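Local coordinates for tail fiber protein (Acinetobacter phage AM24, PDB 5W5P), which probably recognises, and may degrade, the capsular polysaccharide of Acinetobacter baumannii as a trimeric tailspike of the phage, at residues N251-E263 and I273-S285. Sequence-based numbering, arbitrary orientation.
Sequences NETTGYVQSVTIE and IIDSKRGFNVTVS
Val257 to Glu263 pairs in parallel with Gly279 to Ser285 on successive rungs of the right-handed beta-helix expected of a phage tailspike; strands 260-263 and 282-285 run 4.6 Å apart at 1°. Ser259 and Asn281 turn the same corner on each rung, both with positive phi. There Ser259 N donates to Phe280 O (2.8 Å), whereas Val260 N reaches Asn281 O only weakly. Asn281 ND2 donates almost straight to Ser259 OG, which lies in the amide plane and is reached because chi1 (-179°) swings CG away from the backbone N; its OD1 is taken by Arg310 of the next rung. Inside the coil, Ile262 CD1 meets Ile273 CG2 at 3.7 Å, while Val257 packs between Ile274 and Val282. On the outer face Phe280 and Tyr256 form an offset edge-to-face pair, the edge of Phe280 toward Tyr256, planes 80° apart, and Tyr337 of a second subunit packs on Phe280. Arg278 NE meets Glu252 OE1 from above the carboxylate plane in a bent salt bridge (3.0 Å), and its NH1 and NH2 hold Asn307 and Ala305. Thr261 and Thr283 lie side by side, pointing the same way, and water 2 joins their hydroxyls, 2.8 Å from Thr261 OG1 and 2.6 Å from Thr283 OG1.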
loop_
_atom_site.group_PDB
_atom_site.type_symbol
_atom_site.label_atom_id
_atom_site.label_comp_id
_atom_site.label_asym_id
_atom_site.label_seq_id
_atom_site.Cartn_x
_atom_site.Cartn_y
_atom_site.Cartn_z
ATOM N N ASN A 251 -5.468 -30.494 1.309
ATOM C CA ASN A 251 -6.914 -30.340 1.244
ATOM C C ASN A 251 -7.399 -29.799 -0.093
ATOM O O ASN A 251 -8.571 -29.424 -0.201
ATOM C CB ASN A 251 -7.400 -29.406 2.357
ATOM C CG ASN A 251 -6.731 -29.678 3.690
ATOM O OD1 ASN A 251 -6.914 -30.739 4.283
ATOM N ND2 ASN A 251 -5.953 -28.711 4.170
ATOM N N GLU A 252 -6.536 -29.731 -1.104
ATOM C CA GLU A 252 -6.874 -29.091 -2.365
ATOM C C GLU A 252 -6.997 -30.117 -3.480
ATOM O O GLU A 252 -6.211 -31.065 -3.557
ATOM C CB GLU A 252 -5.829 -28.040 -2.741
ATOM C CG GLU A 252 -5.595 -26.995 -1.668
ATOM C CD GLU A 252 -6.873 -26.298 -1.236
ATOM O OE1 GLU A 252 -7.746 -26.038 -2.096
ATOM O OE2 GLU A 252 -6.999 -26.003 -0.029
ATOM N N THR A 253 -7.991 -29.917 -4.344
ATOM C CA THR A 253 -8.225 -30.784 -5.490
ATOM C C THR A 253 -7.535 -30.284 -6.749
ATOM O O THR A 253 -7.622 -30.940 -7.793
ATOM C CB THR A 253 -9.728 -30.930 -5.745
ATOM O OG1 THR A 253 -10.338 -29.632 -5.780
ATOM C CG2 THR A 253 -10.373 -31.751 -4.641
ATOM N N THR A 254 -6.874 -29.133 -6.680
ATOM C CA THR A 254 -6.023 -28.623 -7.744
ATOM C C THR A 254 -4.689 -28.214 -7.139
ATOM O O THR A 254 -4.511 -28.211 -5.917
ATOM C CB THR A 254 -6.656 -27.421 -8.463
ATOM O OG1 THR A 254 -6.652 -26.286 -7.589
ATOM C CG2 THR A 254 -8.081 -27.726 -8.881
ATOM N N GLY A 255 -3.740 -27.861 -8.004
ATOM C CA GLY A 255 -2.526 -27.240 -7.529
ATOM C C GLY A 255 -2.796 -25.879 -6.920
ATOM O O GLY A 255 -3.843 -25.268 -7.124
ATOM N N TYR A 256 -1.831 -25.393 -6.148
ATOM C CA TYR A 256 -1.961 -24.076 -5.552
ATOM C C TYR A 256 -0.585 -23.497 -5.265
ATOM O O TYR A 256 0.412 -24.215 -5.175
ATOM C CB TYR A 256 -2.796 -24.119 -4.268
ATOM C CG TYR A 256 -2.232 -24.979 -3.163
ATOM C CD1 TYR A 256 -2.525 -26.335 -3.095
ATOM C CD2 TYR A 256 -1.426 -24.429 -2.175
ATOM C CE1 TYR A 256 -2.022 -27.124 -2.078
ATOM C CE2 TYR A 256 -0.912 -25.208 -1.157
ATOM C CZ TYR A 256 -1.216 -26.556 -1.110
ATOM O OH TYR A 256 -0.708 -27.334 -0.095
ATOM N N VAL A 257 -0.550 -22.175 -5.130
ATOM C CA VAL A 257 0.644 -21.448 -4.726
ATOM C C VAL A 257 0.427 -20.951 -3.305
ATOM O O VAL A 257 -0.708 -20.701 -2.877
ATOM C CB VAL A 257 0.962 -20.283 -5.690
ATOM C CG1 VAL A 257 1.135 -20.802 -7.119
ATOM C CG2 VAL A 257 -0.118 -19.220 -5.634
ATOM N N GLN A 258 1.519 -20.827 -2.555
ATOM C CA GLN A 258 1.419 -20.434 -1.155
ATOM C C GLN A 258 2.566 -19.499 -0.805
ATOM O O GLN A 258 3.736 -19.872 -0.932
ATOM C CB GLN A 258 1.410 -21.667 -0.246
ATOM C CG GLN A 258 1.625 -21.363 1.211
ATOM C CD GLN A 258 1.645 -22.613 2.068
ATOM O OE1 GLN A 258 2.244 -22.629 3.141
ATOM N NE2 GLN A 258 0.969 -23.661 1.610
ATOM N N SER A 259 2.226 -18.286 -0.374
ATOM C CA SER A 259 3.189 -17.284 0.076
ATOM C C SER A 259 4.262 -17.033 -0.986
ATOM O O SER A 259 5.435 -17.364 -0.825
ATOM C CB SER A 259 3.823 -17.696 1.408
ATOM O OG SER A 259 2.880 -17.670 2.463
ATOM N N VAL A 260 3.811 -16.436 -2.087
ATOM C CA VAL A 260 4.678 -16.044 -3.192
ATOM C C VAL A 260 4.554 -14.536 -3.362
ATOM O O VAL A 260 3.440 -14.016 -3.516
ATOM C CB VAL A 260 4.318 -16.778 -4.495
ATOM C CG1 VAL A 260 5.113 -16.206 -5.675
ATOM C CG2 VAL A 260 4.572 -18.271 -4.349
ATOM N N THR A 261 5.688 -13.837 -3.319
ATOM C CA THR A 261 5.748 -12.392 -3.499
ATOM C C THR A 261 6.570 -12.099 -4.745
ATOM O O THR A 261 7.762 -12.418 -4.793
ATOM C CB THR A 261 6.363 -11.703 -2.278
ATOM O OG1 THR A 261 5.518 -11.897 -1.138
ATOM C CG2 THR A 261 6.538 -10.204 -2.528
ATOM N N ILE A 262 5.935 -11.498 -5.745
ATOM C CA ILE A 262 6.568 -11.153 -7.012
ATOM C C ILE A 262 6.584 -9.633 -7.102
ATOM O O ILE A 262 5.546 -9.007 -7.353
ATOM C CB ILE A 262 5.828 -11.782 -8.200
ATOM C CG1 ILE A 262 5.770 -13.299 -8.033
ATOM C CG2 ILE A 262 6.480 -11.391 -9.513
ATOM C CD1 ILE A 262 5.046 -14.016 -9.146
ATOM N N GLU A 263 7.759 -9.035 -6.896
ATOM C CA GLU A 263 7.866 -7.598 -6.687
ATOM C C GLU A 263 9.134 -7.056 -7.334
ATOM O O GLU A 263 10.193 -7.681 -7.254
ATOM C CB GLU A 263 7.859 -7.271 -5.184
ATOM C CG GLU A 263 7.639 -5.804 -4.851
ATOM C CD GLU A 263 7.552 -5.542 -3.353
ATOM O OE1 GLU A 263 7.152 -4.424 -2.965
ATOM O OE2 GLU A 263 7.894 -6.450 -2.567
ATOM N N ILE A 273 2.054 -14.617 -15.341
ATOM C CA ILE A 273 2.879 -14.396 -14.160
ATOM C C ILE A 273 2.747 -15.573 -13.205
ATOM O O ILE A 273 3.743 -16.190 -12.808
ATOM C CB ILE A 273 2.502 -13.070 -13.477
ATOM C CG1 ILE A 273 2.659 -11.897 -14.446
ATOM C CG2 ILE A 273 3.357 -12.849 -12.248
ATOM C CD1 ILE A 273 2.224 -10.560 -13.856
ATOM N N ILE A 274 1.514 -15.910 -12.838
ATOM C CA ILE A 274 1.206 -17.076 -12.022
ATOM C C ILE A 274 0.175 -17.908 -12.771
ATOM O O ILE A 274 -0.821 -17.371 -13.267
ATOM C CB ILE A 274 0.680 -16.684 -10.627
ATOM C CG1 ILE A 274 1.745 -15.902 -9.855
ATOM C CG2 ILE A 274 0.247 -17.920 -9.851
ATOM C CD1 ILE A 274 1.337 -15.566 -8.433
ATOM N N ASP A 275 0.418 -19.212 -12.863
ATOM C CA ASP A 275 -0.453 -20.130 -13.593
ATOM C C ASP A 275 -0.861 -21.258 -12.647
ATOM O O ASP A 275 -0.102 -22.213 -12.455
ATOM C CB ASP A 275 0.254 -20.665 -14.834
ATOM C CG ASP A 275 -0.639 -21.541 -15.681
ATOM O OD1 ASP A 275 -0.109 -22.424 -16.392
ATOM O OD2 ASP A 275 -1.870 -21.344 -15.641
ATOM N N SER A 276 -2.050 -21.152 -12.061
ATOM C CA SER A 276 -2.547 -22.180 -11.153
ATOM C C SER A 276 -4.065 -22.030 -11.025
ATOM O O SER A 276 -4.707 -21.369 -11.849
ATOM C CB SER A 276 -1.823 -22.091 -9.800
ATOM O OG SER A 276 -2.140 -23.207 -8.992
ATOM N N LYS A 277 -4.640 -22.652 -9.995
ATOM C CA LYS A 277 -6.071 -22.578 -9.739
ATOM C C LYS A 277 -6.411 -22.130 -8.326
ATOM O O LYS A 277 -7.589 -21.893 -8.041
ATOM C CB LYS A 277 -6.735 -23.942 -9.996
ATOM C CG LYS A 277 -6.628 -24.428 -11.437
ATOM C CD LYS A 277 -7.410 -23.515 -12.369
ATOM C CE LYS A 277 -7.588 -24.125 -13.746
ATOM N NZ LYS A 277 -8.557 -23.326 -14.549
ATOM N N ARG A 278 -5.429 -21.995 -7.443
ATOM C CA ARG A 278 -5.677 -21.687 -6.045
ATOM C C ARG A 278 -4.443 -20.986 -5.494
ATOM O O ARG A 278 -3.324 -21.229 -5.959
ATOM C CB ARG A 278 -6.011 -22.965 -5.258
ATOM C CG ARG A 278 -6.304 -22.753 -3.783
ATOM C CD ARG A 278 -7.767 -23.027 -3.476
ATOM N NE ARG A 278 -8.071 -23.057 -2.048
ATOM C CZ ARG A 278 -8.020 -22.009 -1.229
ATOM N NH1 ARG A 278 -8.329 -22.166 0.054
ATOM N NH2 ARG A 278 -7.675 -20.809 -1.680
ATOM N N GLY A 279 -4.652 -20.108 -4.521
ATOM C CA GLY A 279 -3.557 -19.320 -3.981
ATOM C C GLY A 279 -3.769 -18.994 -2.523
ATOM O O GLY A 279 -4.902 -18.879 -2.050
ATOM N N PHE A 280 -2.657 -18.845 -1.803
ATOM C CA PHE A 280 -2.652 -18.384 -0.417
ATOM C C PHE A 280 -1.579 -17.315 -0.286
ATOM O O PHE A 280 -0.419 -17.564 -0.624
ATOM C CB PHE A 280 -2.364 -19.527 0.569
ATOM C CG PHE A 280 -3.339 -20.669 0.500
ATOM C CD1 PHE A 280 -3.155 -21.704 -0.413
ATOM C CD2 PHE A 280 -4.421 -20.733 1.370
ATOM C CE1 PHE A 280 -4.042 -22.768 -0.472
ATOM C CE2 PHE A 280 -5.313 -21.798 1.315
ATOM C CZ PHE A 280 -5.123 -22.815 0.393
ATOM N N ASN A 281 -1.961 -16.137 0.199
ATOM C CA ASN A 281 -1.019 -15.076 0.551
ATOM C C ASN A 281 -0.106 -14.741 -0.631
ATOM O O ASN A 281 1.099 -14.970 -0.624
ATOM C CB ASN A 281 -0.215 -15.480 1.790
ATOM C CG ASN A 281 0.769 -14.415 2.217
ATOM O OD1 ASN A 281 0.432 -13.233 2.300
ATOM N ND2 ASN A 281 2.005 -14.832 2.488
ATOM N N VAL A 282 -0.734 -14.186 -1.657
ATOM C CA VAL A 282 -0.100 -13.933 -2.943
ATOM C C VAL A 282 0.105 -12.431 -3.082
ATOM O O VAL A 282 -0.786 -11.641 -2.755
ATOM C CB VAL A 282 -0.950 -14.490 -4.101
ATOM C CG1 VAL A 282 -0.431 -13.997 -5.457
ATOM C CG2 VAL A 282 -1.001 -16.009 -4.032
ATOM N N THR A 283 1.294 -12.036 -3.538
ATOM C CA THR A 283 1.626 -10.631 -3.744
ATOM C C THR A 283 2.257 -10.467 -5.117
ATOM O O THR A 283 3.223 -11.165 -5.444
ATOM C CB THR A 283 2.585 -10.110 -2.666
ATOM O OG1 THR A 283 2.085 -10.457 -1.366
ATOM C CG2 THR A 283 2.717 -8.600 -2.770
ATOM N N VAL A 284 1.698 -9.563 -5.925
ATOM C CA VAL A 284 2.286 -9.228 -7.216
ATOM C C VAL A 284 2.238 -7.713 -7.375
ATOM O O VAL A 284 1.253 -7.165 -7.882
ATOM C CB VAL A 284 1.561 -9.946 -8.372
ATOM C CG1 VAL A 284 2.192 -9.576 -9.698
ATOM C CG2 VAL A 284 1.572 -11.466 -8.171
ATOM N N SER A 285 3.299 -7.027 -6.945
ATOM C CA SER A 285 3.287 -5.575 -6.828
ATOM C C SER A 285 4.539 -4.953 -7.435
ATOM O O SER A 285 5.634 -5.521 -7.366
ATOM C CB SER A 285 3.173 -5.144 -5.362
ATOM O OG SER A 285 1.965 -5.598 -4.783
HETATM O O HOH W 1 -8.699 -24.861 1.248
HETATM O O HOH W 2 2.953 -12.705 -0.359
#